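Local coordinates for protein 7beta-hydroxysteroid dehydrogenase (Collinsella aerofaciens, PDB 5FYD) that reduces the 7-oxo group of 7-oxo-lithocholate with NADPH to yield ursodeoxycholate, as a homodimeric NADP-dependent 7beta-hydroxysteroid dehydrogenase of the short-chain dehydrogenase/reductase family, at residues 14-19 with 23-28; 35-40 with 50-55; 65-70 with 90-95; 137-142 with 219-224; 210-215 with 231-236. One frame throughout, in Å; residues are numbered along the deposited sequence.

Contact 1. Residues 14-19 with 23-28; sequences LGATEG and AFCEKI
Backbone hydrogen bonding joins G19 to A23: the amide N of A23 donates to the carbonyl O of G19 over 3.0 Å. The bond runs from residue i+4 back to residue i and belongs to the first turn of helix 19-30. The methyl CB of A23 lies 3.6 Å from the same carbonyl O of G19.

Apolar contact is confined to one small pair. The thiol sulfur of C25, set anti to its carbonyl carbon (chi1 -68°), is aimed from the helix at the loop and meets the methyl of A16, SG to CB being 3.7 Å. Around them, A16 also packs on M37 and C25 on V35, so both residues face strand 34-39.

Together the segments form the glycine-rich turn of a Rossmann fold, in which the loop leaving strand 10-14 passes straight into a helix; G15, G19 and G21 supply the glycines of the GxxxGxG pattern known from short-chain dehydrogenases, and T17, E18 and G19 bind NADP(+).

Side-chain capping is supplied by E18 at the N-cap position, whose OE2 accepts a hydrogen bond from the backbone N of G21.

Contact 2. Residues 35-40 with 50-55; sequences VVMVGR and GEIRET
I52 sets its two branches against two strand residues, CG2 over V35 and CG1 over M37. The first meeting is methyl to methyl, with I52 CG2 lying 4.4 Å from CG2 of V35. In the second, the terminal methyl of M37 approaches CG1 of I52 at 4.3 Å (CE to CG1). Both separations are those of loose van der Waals packing, and no hydrogen bond crosses between the segments.

V35 and M37 alternate with V36 along strand 34-39, so the two residues turn the same face of the sheet to the helix while V36 packs on the other side against W10 and L12. The thioether bridges the gap because M37 extends at chi2 (-174°) and then bends at chi3 (73°), which swings CE toward the helix. Strand 34-39, helix 42-56 and strand 60-64 make up a beta-alpha-beta unit of the Rossmann fold, and this packing seats the helix on its first strand. At the far end of the segment, R40 binds NADP(+), well away from I52.

On the helix, the carbonyl O of E51 accepts two bonds from T55, one from its backbone N and one from its hydroxyl (OG1 to O 2.7 Å), which arrive from opposite faces of the carbonyl plane. Further around I52, A29 and E26 of helix 19-30 and T60 and V58 close in on its side chain.

Contact 3. Residues 65-70 with 90-95; sequences ADFSQP and YVACLH
Aromatic contact is made between F67 and Y90, whose side chains pass one another running opposite ways. The ring centroids are 5.7 Å apart and the planes are inclined at 44°, an oblique pairing. The phenol oxygen of Y90 approaches the base of the F67 side chain: OH lies 3.6 Å from CB of F67 and 3.8 Å from its CG, meeting the ring obliquely. Y90 reaches this far because its CG is anti to the backbone N (chi1 -159°), while its hydroxyl is hydrogen-bonded to the carbonyl O of V114 on helix 105-132, which anchors the outer end of the ring.

Apolar packing adds two further pairs. The methyl of A92 sits at the edge of the F67 ring, near its plane, though the modelled approach is too close to be taken at face value. CB of S68 lies 4.4 Å from CD2 of L94. L94 and S68 both also pack on V114, so the long helix backs the two loops.

Polar interactions hold the shape of the 65-70 loop. OD1 of D66 accepts both from the backbone N of S68, at 3.0 Å, and from the hydroxyl OG of S68, at 2.7 Å, the two donors reaching it from the same face of the carboxylate. The hydrogen bond from the S68 N-H closes an Asx turn, and it coincides with a type I beta turn running from D66 to Q69.

These two loops leave the C-terminal ends of strands 60-64 and 85-90, which strands 34-39 and 10-14 separate in the sheet, and with D66 and F67 binding NADP(+) they form part of the cofactor site of a short-chain dehydrogenase Rossmann fold.

Contact 4. Residues 137-142 with 219-224; sequences AVINVS and DEAFEK
I139 points the tip of its side chain squarely at the ring of F222. The methyl CD1 stands 3.9 Å from the ring centroid and only 6° off the ring normal, a CH-pi contact over the face. CE1, CE2 and CZ of F222 lie at almost equal distances from that methyl, as expected of a carbon poised above the middle of the ring. The two side chains meet at a slant: the isoleucine comes down on the ring while F222 reaches in from the flank of its helix.

The second branch of I139 serves A221. Its CG2, anti to the backbone N, is 4.0 Å from CB of A221, and CD1 is also 4.0 Å from this CB. The alanine methyl is therefore touched by both ends of the isoleucine, and the CA atoms of I139 and A221 are 7.4 Å apart.

Strand 136-143 is an inner strand of the parallel sheet of this Rossmann fold, between 85-90 and 179-186, and helix 214-224 lies on one face of it. On that same side F24 of helix 19-30 packs against both I139 and F222, and F87 of strand 85-90 also touches both, so that the contact is buried among two helices and the sheet.

On the side of the helix facing strand 230-232, K224 and E220 form a salt bridge one turn apart. NZ of K224 is 2.6 Å from OE2 of E220 and meets the anti lone pair of that oxygen. OE2 also has a salt bridge to NZ of K238, while OE1 accepts a hydrogen bond from the backbone N of G234.

Contact 5. Residues 210-215 with 231-236; sequences IALTPE and VIAGQR
L212 and I210 approach the turn that follows strand 230-232, the last strand of the Rossmann sheet, where the chain enters helix 235-247 with G234 at its N-cap position. I210 is poorly ordered, and every distance to it carries that reserve. Starting at its CB, the R236 side chain leaves with CG anti to the backbone N (chi1 172°), and CG lies 3.8 Å from CG2 of I210. A bend at chi2 (-90°) then carries the chain across the isoleucine at a slant: CD is 3.5 Å from CG2 of I210, and NE is 3.3 Å from the same methyl. At the tip, CB of I210 stands over one face of the guanidinium. NH1 of R236 goes on to hydrogen-bond the carbonyl O of G200 in the second subunit, and G201 of that subunit packs on I210, so this end of the contact belongs to the dimer interface. S240, which binds NADP(+), lies one helical turn beyond R236.

L212 works at the other end. It sends CD1 into the turn, 3.8 Å from CB of A233 and 3.7 Å from CA of G234. The same CD1 lies 3.4 Å from the carbonyl O of A233.

In the fold
All five contacts surround one parallel Rossmann sheet, and contacts 1, 2 and 3 follow one another along the chain. Contacts 1 and 2 are neighbours, with centres about 8 Å apart, joined by backbone bonds from the 14-19 loop to V38. Contact 3 lies about 14 Å from contact 1. These three hold NADP(+)-binding residues at the C-terminal ends of the strands. Contacts 4 and 5 alternate their segments along the chain, share helix 214-224 and lie about 12 Å apart. K27 and D219 tie contact 1 to contact 4 by a salt bridge. Contact 5, across the chain's centre from contact 3, lies beside S240 of the cofactor site and reaches the second subunit.

Contact 1. Residues 14-19 with 23-28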
# COMPACT_ATOMS: atom_id res chain seq x y z
N LEU A 14 14.25 -15.45 2.72
CA LEU A 14 12.95 -15.75 3.32
C LEU A 14 12.05 -14.52 3.17
O LEU A 14 12.11 -13.57 3.97
CB LEU A 14 13.11 -16.16 4.78
CG LEU A 14 13.99 -17.41 4.91
CD1 LEU A 14 14.75 -17.49 6.22
CD2 LEU A 14 13.12 -18.64 4.66
N GLY A 15 11.23 -14.53 2.11
CA GLY A 15 10.40 -13.40 1.73
C GLY A 15 10.97 -12.76 0.48
O GLY A 15 11.42 -11.62 0.52
N ALA A 16 10.92 -13.49 -0.63
CA ALA A 16 11.76 -13.20 -1.79
C ALA A 16 11.12 -12.40 -2.92
O ALA A 16 11.84 -12.01 -3.83
CB ALA A 16 12.31 -14.49 -2.34
N THR A 17 9.81 -12.18 -2.91
CA THR A 17 9.16 -11.61 -4.10
C THR A 17 9.00 -10.09 -4.09
O THR A 17 9.03 -9.47 -5.13
CB THR A 17 7.84 -12.29 -4.39
OG1 THR A 17 7.12 -12.49 -3.17
CG2 THR A 17 8.12 -13.65 -5.03
N GLU A 18 8.79 -9.51 -2.92
CA GLU A 18 8.69 -8.05 -2.84
C GLU A 18 10.09 -7.42 -2.97
O GLU A 18 11.10 -8.09 -2.78
CB GLU A 18 7.95 -7.57 -1.56
CG GLU A 18 8.26 -8.26 -0.23
CD GLU A 18 9.72 -8.56 -0.03
OE1 GLU A 18 10.18 -9.58 -0.58
OE2 GLU A 18 10.42 -7.77 0.65
N GLY A 19 10.10 -6.13 -3.32
CA GLY A 19 11.25 -5.25 -3.29
C GLY A 19 12.54 -5.70 -2.64
O GLY A 19 13.47 -6.09 -3.36
N ALA A 23 15.71 -7.89 -4.21
CA ALA A 23 17.04 -7.31 -4.31
C ALA A 23 18.09 -8.18 -3.61
O ALA A 23 19.23 -8.25 -4.07
CB ALA A 23 17.04 -5.89 -3.79
N PHE A 24 17.71 -8.84 -2.50
CA PHE A 24 18.62 -9.82 -1.89
C PHE A 24 18.94 -10.98 -2.85
O PHE A 24 20.09 -11.41 -2.96
CB PHE A 24 18.08 -10.36 -0.55
CG PHE A 24 18.48 -9.55 0.66
CD1 PHE A 24 19.80 -9.58 1.10
CD2 PHE A 24 17.57 -8.74 1.32
CE1 PHE A 24 20.19 -8.83 2.18
CE2 PHE A 24 17.95 -7.98 2.41
CZ PHE A 24 19.26 -8.04 2.84
N CYS A 25 17.92 -11.49 -3.53
CA CYS A 25 18.11 -12.60 -4.47
C CYS A 25 19.09 -12.19 -5.56
O CYS A 25 20.04 -12.92 -5.87
CB CYS A 25 16.80 -13.02 -5.13
SG CYS A 25 15.59 -13.79 -4.01
N GLU A 26 18.87 -11.01 -6.12
CA GLU A 26 19.73 -10.52 -7.21
C GLU A 26 21.15 -10.30 -6.73
O GLU A 26 22.10 -10.66 -7.42
CB GLU A 26 19.15 -9.25 -7.84
CG GLU A 26 17.80 -9.46 -8.48
CD GLU A 26 17.06 -8.16 -8.80
OE1 GLU A 26 17.33 -7.12 -8.17
OE2 GLU A 26 16.18 -8.20 -9.66
N LYS A 27 21.31 -9.73 -5.54
CA LYS A 27 22.65 -9.44 -5.00
C LYS A 27 23.46 -10.73 -4.74
O LYS A 27 24.62 -10.82 -5.16
CB LYS A 27 22.56 -8.59 -3.72
CG LYS A 27 23.90 -8.21 -3.12
CD LYS A 27 24.72 -7.26 -3.99
CE LYS A 27 25.87 -6.66 -3.20
NZ LYS A 27 26.37 -5.40 -3.80
N ILE A 28 22.86 -11.73 -4.11
CA ILE A 28 23.59 -12.97 -3.85
C ILE A 28 23.88 -13.76 -5.14
O ILE A 28 24.93 -14.36 -5.27
CB ILE A 28 23.00 -13.85 -2.72
CG1 ILE A 28 21.68 -14.48 -3.12
CG2 ILE A 28 22.87 -13.04 -1.41
CD1 ILE A 28 21.26 -15.57 -2.16

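Contact 2. Residues 35-40 with 50-55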
# COMPACT_ATOMS: atom_id res chain seq x y z
N VAL A 35 20.33 -19.74 -5.31
CA VAL A 35 19.34 -19.01 -4.52
C VAL A 35 18.15 -19.90 -4.18
O VAL A 35 17.51 -20.43 -5.07
CB VAL A 35 18.85 -17.78 -5.27
CG1 VAL A 35 17.89 -16.96 -4.43
CG2 VAL A 35 20.02 -16.91 -5.71
N VAL A 36 17.86 -20.03 -2.88
CA VAL A 36 16.62 -20.63 -2.42
C VAL A 36 15.73 -19.44 -2.11
O VAL A 36 16.07 -18.64 -1.24
CB VAL A 36 16.79 -21.49 -1.15
CG1 VAL A 36 15.49 -22.19 -0.82
CG2 VAL A 36 17.88 -22.50 -1.32
N MET A 37 14.62 -19.33 -2.82
CA MET A 37 13.70 -18.20 -2.67
C MET A 37 12.37 -18.70 -2.13
O MET A 37 11.80 -19.68 -2.66
CB MET A 37 13.52 -17.45 -4.00
CG MET A 37 13.02 -18.25 -5.18
SD MET A 37 13.06 -17.19 -6.65
CE MET A 37 14.81 -17.14 -6.90
N VAL A 38 11.92 -18.05 -1.06
CA VAL A 38 10.77 -18.53 -0.31
C VAL A 38 9.76 -17.44 -0.14
O VAL A 38 10.10 -16.26 0.16
CB VAL A 38 11.18 -19.03 1.08
CG1 VAL A 38 10.02 -19.77 1.75
CG2 VAL A 38 12.44 -19.90 1.02
N GLY A 39 8.50 -17.82 -0.32
CA GLY A 39 7.39 -16.89 -0.14
C GLY A 39 6.08 -17.55 -0.45
O GLY A 39 6.05 -18.69 -0.87
N ARG A 40 4.99 -16.83 -0.23
CA ARG A 40 3.65 -17.41 -0.42
C ARG A 40 3.16 -17.40 -1.88
O ARG A 40 2.36 -18.24 -2.24
CB ARG A 40 2.60 -16.82 0.53
CG ARG A 40 2.56 -15.32 0.65
CD ARG A 40 1.29 -14.90 1.38
NE ARG A 40 0.18 -14.91 0.44
CZ ARG A 40 -0.13 -13.91 -0.40
NH1 ARG A 40 0.58 -12.78 -0.43
NH2 ARG A 40 -1.16 -14.05 -1.23
N GLY A 50 13.20 -17.88 -12.78
CA GLY A 50 13.60 -17.95 -14.19
C GLY A 50 14.44 -16.74 -14.60
O GLY A 50 15.44 -16.88 -15.30
N GLU A 51 14.06 -15.57 -14.11
CA GLU A 51 14.82 -14.34 -14.36
C GLU A 51 16.23 -14.41 -13.76
O GLU A 51 17.22 -14.02 -14.41
CB GLU A 51 14.06 -13.12 -13.85
CG GLU A 51 12.79 -12.88 -14.65
CD GLU A 51 11.97 -11.69 -14.19
OE1 GLU A 51 12.07 -11.29 -13.00
OE2 GLU A 51 11.21 -11.17 -15.04
N ILE A 52 16.32 -14.94 -12.55
CA ILE A 52 17.60 -15.09 -11.86
C ILE A 52 18.48 -16.07 -12.64
O ILE A 52 19.66 -15.80 -12.85
CB ILE A 52 17.41 -15.53 -10.39
CG1 ILE A 52 16.83 -14.38 -9.52
CG2 ILE A 52 18.70 -16.07 -9.78
CD1 ILE A 52 17.78 -13.29 -9.12
N ARG A 53 17.92 -17.22 -13.01
CA ARG A 53 18.69 -18.19 -13.78
C ARG A 53 19.22 -17.57 -15.09
O ARG A 53 20.40 -17.72 -15.42
CB ARG A 53 17.84 -19.43 -14.10
CG ARG A 53 17.56 -20.31 -12.89
CD ARG A 53 17.08 -21.69 -13.31
NE ARG A 53 15.85 -21.65 -14.08
CZ ARG A 53 14.62 -21.50 -13.59
NH1 ARG A 53 14.40 -21.32 -12.29
NH2 ARG A 53 13.57 -21.50 -14.42
N GLU A 54 18.35 -16.89 -15.81
CA GLU A 54 18.69 -16.33 -17.13
C GLU A 54 19.69 -15.16 -17.04
O GLU A 54 20.58 -15.03 -17.88
CB GLU A 54 17.41 -15.89 -17.86
CG GLU A 54 17.52 -15.97 -19.37
CD GLU A 54 17.61 -17.42 -19.85
OE1 GLU A 54 16.68 -18.23 -19.62
OE2 GLU A 54 18.65 -17.74 -20.43
N THR A 55 19.58 -14.36 -15.99
CA THR A 55 20.45 -13.21 -15.80
C THR A 55 21.81 -13.56 -15.21
O THR A 55 22.84 -13.01 -15.63
CB THR A 55 19.74 -12.17 -14.90
OG1 THR A 55 18.49 -11.84 -15.50
CG2 THR A 55 20.58 -10.91 -14.74

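Contact 3. Residues 65-70 with 90-95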
# COMPACT_ATOMS: atom_id res chain seq x y z
N ALA A 65 5.94 -21.12 0.89
CA ALA A 65 5.58 -21.19 2.30
C ALA A 65 4.96 -19.88 2.74
O ALA A 65 5.38 -18.80 2.29
CB ALA A 65 6.78 -21.53 3.17
N ASP A 66 3.97 -19.98 3.62
CA ASP A 66 3.32 -18.80 4.17
C ASP A 66 3.84 -18.67 5.59
O ASP A 66 3.53 -19.51 6.44
CB ASP A 66 1.80 -18.99 4.13
CG ASP A 66 1.04 -17.82 4.69
OD1 ASP A 66 1.59 -17.03 5.50
OD2 ASP A 66 -0.14 -17.69 4.29
N PHE A 67 4.65 -17.64 5.86
CA PHE A 67 5.32 -17.57 7.17
C PHE A 67 4.39 -17.29 8.35
O PHE A 67 4.83 -17.37 9.50
CB PHE A 67 6.43 -16.51 7.17
CG PHE A 67 7.48 -16.73 6.11
CD1 PHE A 67 8.00 -17.99 5.88
CD2 PHE A 67 7.90 -15.69 5.33
CE1 PHE A 67 8.96 -18.19 4.89
CE2 PHE A 67 8.85 -15.88 4.33
CZ PHE A 67 9.38 -17.14 4.12
N SER A 68 3.14 -16.91 8.07
CA SER A 68 2.13 -16.74 9.11
C SER A 68 1.57 -18.08 9.58
O SER A 68 0.79 -18.10 10.54
CB SER A 68 0.96 -15.87 8.62
OG SER A 68 0.13 -16.58 7.70
N GLN A 69 1.90 -19.18 8.89
CA GLN A 69 1.26 -20.49 9.14
C GLN A 69 2.18 -21.45 9.85
O GLN A 69 3.39 -21.49 9.56
CB GLN A 69 0.82 -21.12 7.82
CG GLN A 69 -0.24 -20.33 7.06
CD GLN A 69 -1.53 -20.25 7.84
OE1 GLN A 69 -2.02 -21.26 8.33
NE2 GLN A 69 -2.06 -19.04 8.02
N PRO A 70 1.62 -22.28 10.74
CA PRO A 70 2.46 -23.30 11.36
C PRO A 70 3.02 -24.27 10.31
O PRO A 70 2.35 -24.58 9.32
CB PRO A 70 1.50 -24.04 12.30
CG PRO A 70 0.13 -23.67 11.89
CD PRO A 70 0.21 -22.36 11.15
N TYR A 90 16.24 -13.02 6.62
CA TYR A 90 14.82 -12.96 6.94
C TYR A 90 14.28 -11.58 6.59
O TYR A 90 14.64 -10.59 7.22
CB TYR A 90 14.55 -13.30 8.39
CG TYR A 90 13.12 -13.74 8.60
CD1 TYR A 90 12.77 -15.05 8.35
CD2 TYR A 90 12.14 -12.86 8.99
CE1 TYR A 90 11.48 -15.50 8.51
CE2 TYR A 90 10.84 -13.29 9.15
CZ TYR A 90 10.50 -14.62 8.90
OH TYR A 90 9.20 -15.11 9.05
N VAL A 91 13.44 -11.55 5.54
CA VAL A 91 12.89 -10.32 4.98
C VAL A 91 11.39 -10.18 5.21
O VAL A 91 10.89 -9.07 5.24
CB VAL A 91 13.12 -10.27 3.44
CG1 VAL A 91 12.69 -8.91 2.88
CG2 VAL A 91 14.56 -10.56 3.11
N ALA A 92 10.67 -11.28 5.37
CA ALA A 92 9.22 -11.22 5.42
C ALA A 92 8.75 -10.44 6.62
O ALA A 92 9.39 -10.48 7.68
CB ALA A 92 8.64 -12.60 5.49
N CYS A 93 7.63 -9.75 6.48
CA CYS A 93 7.02 -9.05 7.60
C CYS A 93 5.53 -8.91 7.36
O CYS A 93 5.07 -8.78 6.22
CB CYS A 93 7.65 -7.67 7.79
SG CYS A 93 7.07 -6.46 6.58
N LEU A 94 4.78 -8.93 8.46
CA LEU A 94 3.34 -8.80 8.42
C LEU A 94 2.95 -7.76 9.45
O LEU A 94 3.33 -7.84 10.61
CB LEU A 94 2.64 -10.13 8.70
CG LEU A 94 1.12 -10.13 8.64
CD1 LEU A 94 0.59 -9.69 7.29
CD2 LEU A 94 0.55 -11.49 9.03
N HIS A 95 2.16 -6.79 9.00
CA HIS A 95 1.59 -5.80 9.91
C HIS A 95 0.14 -5.58 9.55
O HIS A 95 -0.33 -6.01 8.50
CB HIS A 95 2.41 -4.50 9.93
CG HIS A 95 2.87 -4.03 8.58
ND1 HIS A 95 2.05 -3.33 7.72
CD2 HIS A 95 4.07 -4.12 7.96
CE1 HIS A 95 2.72 -3.01 6.63
NE2 HIS A 95 3.95 -3.49 6.74

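Contact 4. Residues 137-142 with 219-224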
# COMPACT_ATOMS: atom_id res chain seq x y z
N ALA A 137 26.71 -16.44 6.64
CA ALA A 137 26.30 -15.06 6.88
C ALA A 137 24.80 -14.94 7.02
O ALA A 137 24.05 -15.66 6.35
CB ALA A 137 26.79 -14.19 5.76
N VAL A 138 24.37 -14.04 7.89
CA VAL A 138 22.97 -13.73 8.05
C VAL A 138 22.82 -12.22 8.01
O VAL A 138 23.54 -11.51 8.72
CB VAL A 138 22.41 -14.22 9.39
CG1 VAL A 138 20.92 -13.83 9.54
CG2 VAL A 138 22.58 -15.72 9.53
N ILE A 139 21.89 -11.72 7.20
CA ILE A 139 21.46 -10.32 7.28
C ILE A 139 19.97 -10.33 7.46
O ILE A 139 19.25 -10.73 6.57
CB ILE A 139 21.81 -9.51 6.01
CG1 ILE A 139 23.33 -9.48 5.80
CG2 ILE A 139 21.23 -8.08 6.10
CD1 ILE A 139 23.74 -8.87 4.46
N ASN A 140 19.51 -9.92 8.63
CA ASN A 140 18.09 -9.83 8.87
C ASN A 140 17.63 -8.39 8.74
O ASN A 140 18.38 -7.45 8.98
CB ASN A 140 17.71 -10.39 10.23
CG ASN A 140 17.96 -11.86 10.33
OD1 ASN A 140 17.77 -12.61 9.37
ND2 ASN A 140 18.40 -12.30 11.51
N VAL A 141 16.38 -8.22 8.34
CA VAL A 141 15.82 -6.91 8.06
C VAL A 141 14.88 -6.46 9.17
O VAL A 141 13.92 -7.16 9.52
CB VAL A 141 15.09 -6.95 6.71
CG1 VAL A 141 14.46 -5.59 6.38
CG2 VAL A 141 16.06 -7.38 5.63
N SER A 142 15.19 -5.32 9.77
CA SER A 142 14.28 -4.65 10.69
C SER A 142 13.72 -3.36 10.09
O SER A 142 13.90 -3.05 8.89
CB SER A 142 14.98 -4.42 12.03
OG SER A 142 14.05 -4.03 13.03
N ASP A 219 22.77 -3.08 -0.94
CA ASP A 219 24.16 -2.71 -1.15
C ASP A 219 24.83 -2.26 0.15
O ASP A 219 25.94 -2.72 0.46
CB ASP A 219 24.29 -1.64 -2.24
CG ASP A 219 24.18 -2.21 -3.65
OD1 ASP A 219 24.29 -3.45 -3.81
OD2 ASP A 219 23.99 -1.41 -4.59
N GLU A 220 24.16 -1.41 0.92
CA GLU A 220 24.73 -0.97 2.19
C GLU A 220 24.91 -2.14 3.18
O GLU A 220 25.95 -2.26 3.81
CB GLU A 220 23.90 0.14 2.83
CG GLU A 220 24.53 0.63 4.12
CD GLU A 220 23.86 1.87 4.70
OE1 GLU A 220 22.82 2.34 4.19
OE2 GLU A 220 24.39 2.37 5.70
N ALA A 221 23.90 -3.01 3.27
CA ALA A 221 24.02 -4.18 4.15
C ALA A 221 25.25 -5.05 3.80
O ALA A 221 25.99 -5.50 4.68
CB ALA A 221 22.75 -5.02 4.09
N PHE A 222 25.47 -5.30 2.52
CA PHE A 222 26.60 -6.14 2.15
C PHE A 222 27.94 -5.42 2.32
O PHE A 222 28.92 -6.06 2.65
CB PHE A 222 26.45 -6.74 0.76
CG PHE A 222 25.60 -7.98 0.74
CD1 PHE A 222 26.13 -9.21 1.08
CD2 PHE A 222 24.25 -7.89 0.45
CE1 PHE A 222 25.33 -10.35 1.09
CE2 PHE A 222 23.45 -9.03 0.46
CZ PHE A 222 24.00 -10.27 0.76
N GLU A 223 27.97 -4.10 2.12
CA GLU A 223 29.19 -3.31 2.36
C GLU A 223 29.63 -3.41 3.82
O GLU A 223 30.82 -3.49 4.09
CB GLU A 223 29.00 -1.86 1.93
CG GLU A 223 29.14 -1.71 0.41
CD GLU A 223 28.88 -0.31 -0.13
OE1 GLU A 223 28.85 0.66 0.68
OE2 GLU A 223 28.70 -0.18 -1.37
N LYS A 224 28.67 -3.49 4.74
CA LYS A 224 28.96 -3.50 6.18
C LYS A 224 28.97 -4.88 6.85
O LYS A 224 29.32 -5.01 8.02
CB LYS A 224 28.01 -2.53 6.88
CG LYS A 224 28.32 -1.10 6.44
CD LYS A 224 27.35 -0.08 6.99
CE LYS A 224 27.81 1.31 6.59
NZ LYS A 224 26.77 2.32 6.86

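Contact 5. Residues 210-215 with 231-236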
# COMPACT_ATOMS: atom_id res chain seq x y z
N ILE A 210 13.42 11.07 1.14
CA ILE A 210 13.77 10.16 2.24
C ILE A 210 13.45 8.68 2.00
O ILE A 210 13.55 7.88 2.94
CB ILE A 210 13.14 10.65 3.58
CG1 ILE A 210 11.60 10.67 3.53
CG2 ILE A 210 13.67 12.04 3.93
CD1 ILE A 210 10.93 9.37 3.92
N ALA A 211 13.07 8.29 0.78
CA ALA A 211 12.92 6.87 0.44
C ALA A 211 14.17 6.33 -0.24
O ALA A 211 14.75 6.99 -1.10
CB ALA A 211 11.71 6.63 -0.45
N LEU A 212 14.58 5.13 0.16
CA LEU A 212 15.70 4.45 -0.46
C LEU A 212 15.17 3.39 -1.39
O LEU A 212 14.08 2.89 -1.18
CB LEU A 212 16.58 3.79 0.61
CG LEU A 212 17.09 4.71 1.72
CD1 LEU A 212 17.76 3.87 2.80
CD2 LEU A 212 18.06 5.75 1.18
N THR A 213 15.94 3.02 -2.40
CA THR A 213 15.59 1.87 -3.23
C THR A 213 15.99 0.58 -2.52
O THR A 213 16.92 0.57 -1.71
CB THR A 213 16.26 1.89 -4.60
OG1 THR A 213 17.67 1.64 -4.47
CG2 THR A 213 16.00 3.23 -5.32
N PRO A 214 15.28 -0.51 -2.82
CA PRO A 214 15.68 -1.79 -2.23
C PRO A 214 17.15 -2.13 -2.49
O PRO A 214 17.86 -2.62 -1.60
CB PRO A 214 14.76 -2.80 -2.92
CG PRO A 214 13.55 -2.00 -3.34
CD PRO A 214 14.04 -0.62 -3.62
N GLU A 215 17.62 -1.85 -3.71
CA GLU A 215 19.00 -2.13 -4.07
C GLU A 215 20.02 -1.39 -3.22
O GLU A 215 21.04 -1.97 -2.87
CB GLU A 215 19.26 -1.86 -5.55
CG GLU A 215 18.74 -2.98 -6.41
CD GLU A 215 18.90 -2.74 -7.90
OE1 GLU A 215 19.74 -1.91 -8.31
OE2 GLU A 215 18.16 -3.41 -8.65
N VAL A 231 22.93 -1.69 11.57
CA VAL A 231 23.06 -0.60 10.60
C VAL A 231 21.68 -0.08 10.33
O VAL A 231 20.74 -0.86 10.16
CB VAL A 231 23.64 -1.12 9.27
CG1 VAL A 231 23.68 -0.04 8.18
CG2 VAL A 231 25.02 -1.72 9.51
N ILE A 232 21.56 1.23 10.29
CA ILE A 232 20.33 1.88 9.81
C ILE A 232 20.59 2.26 8.36
O ILE A 232 21.55 2.96 8.08
CB ILE A 232 19.96 3.09 10.67
CG1 ILE A 232 19.54 2.62 12.07
CG2 ILE A 232 18.81 3.88 10.02
CD1 ILE A 232 19.45 3.72 13.09
N ALA A 233 19.74 1.81 7.44
CA ALA A 233 19.96 2.08 6.01
C ALA A 233 19.74 3.54 5.69
O ALA A 233 18.71 4.10 6.02
CB ALA A 233 19.05 1.21 5.16
N GLY A 234 20.74 4.14 5.05
CA GLY A 234 20.65 5.48 4.53
C GLY A 234 21.09 6.52 5.55
O GLY A 234 20.79 6.42 6.73
N GLN A 235 21.79 7.54 5.07
CA GLN A 235 22.33 8.57 5.95
C GLN A 235 21.26 9.37 6.68
O GLN A 235 21.34 9.60 7.89
CB GLN A 235 23.26 9.51 5.16
CG GLN A 235 24.06 10.45 6.05
CD GLN A 235 24.95 9.72 7.04
OE1 GLN A 235 25.67 8.79 6.67
NE2 GLN A 235 24.91 10.13 8.29
N ARG A 236 20.25 9.82 5.94
CA ARG A 236 19.19 10.62 6.54
C ARG A 236 18.50 9.87 7.68
O ARG A 236 18.13 10.47 8.69
CB ARG A 236 18.15 11.02 5.47
CG ARG A 236 16.89 11.70 6.01
CD ARG A 236 15.76 10.71 6.36
NE ARG A 236 14.63 11.36 7.04
CZ ARG A 236 13.68 10.75 7.75
NH1 ARG A 236 13.69 9.43 7.95
NH2 ARG A 236 12.70 11.48 8.29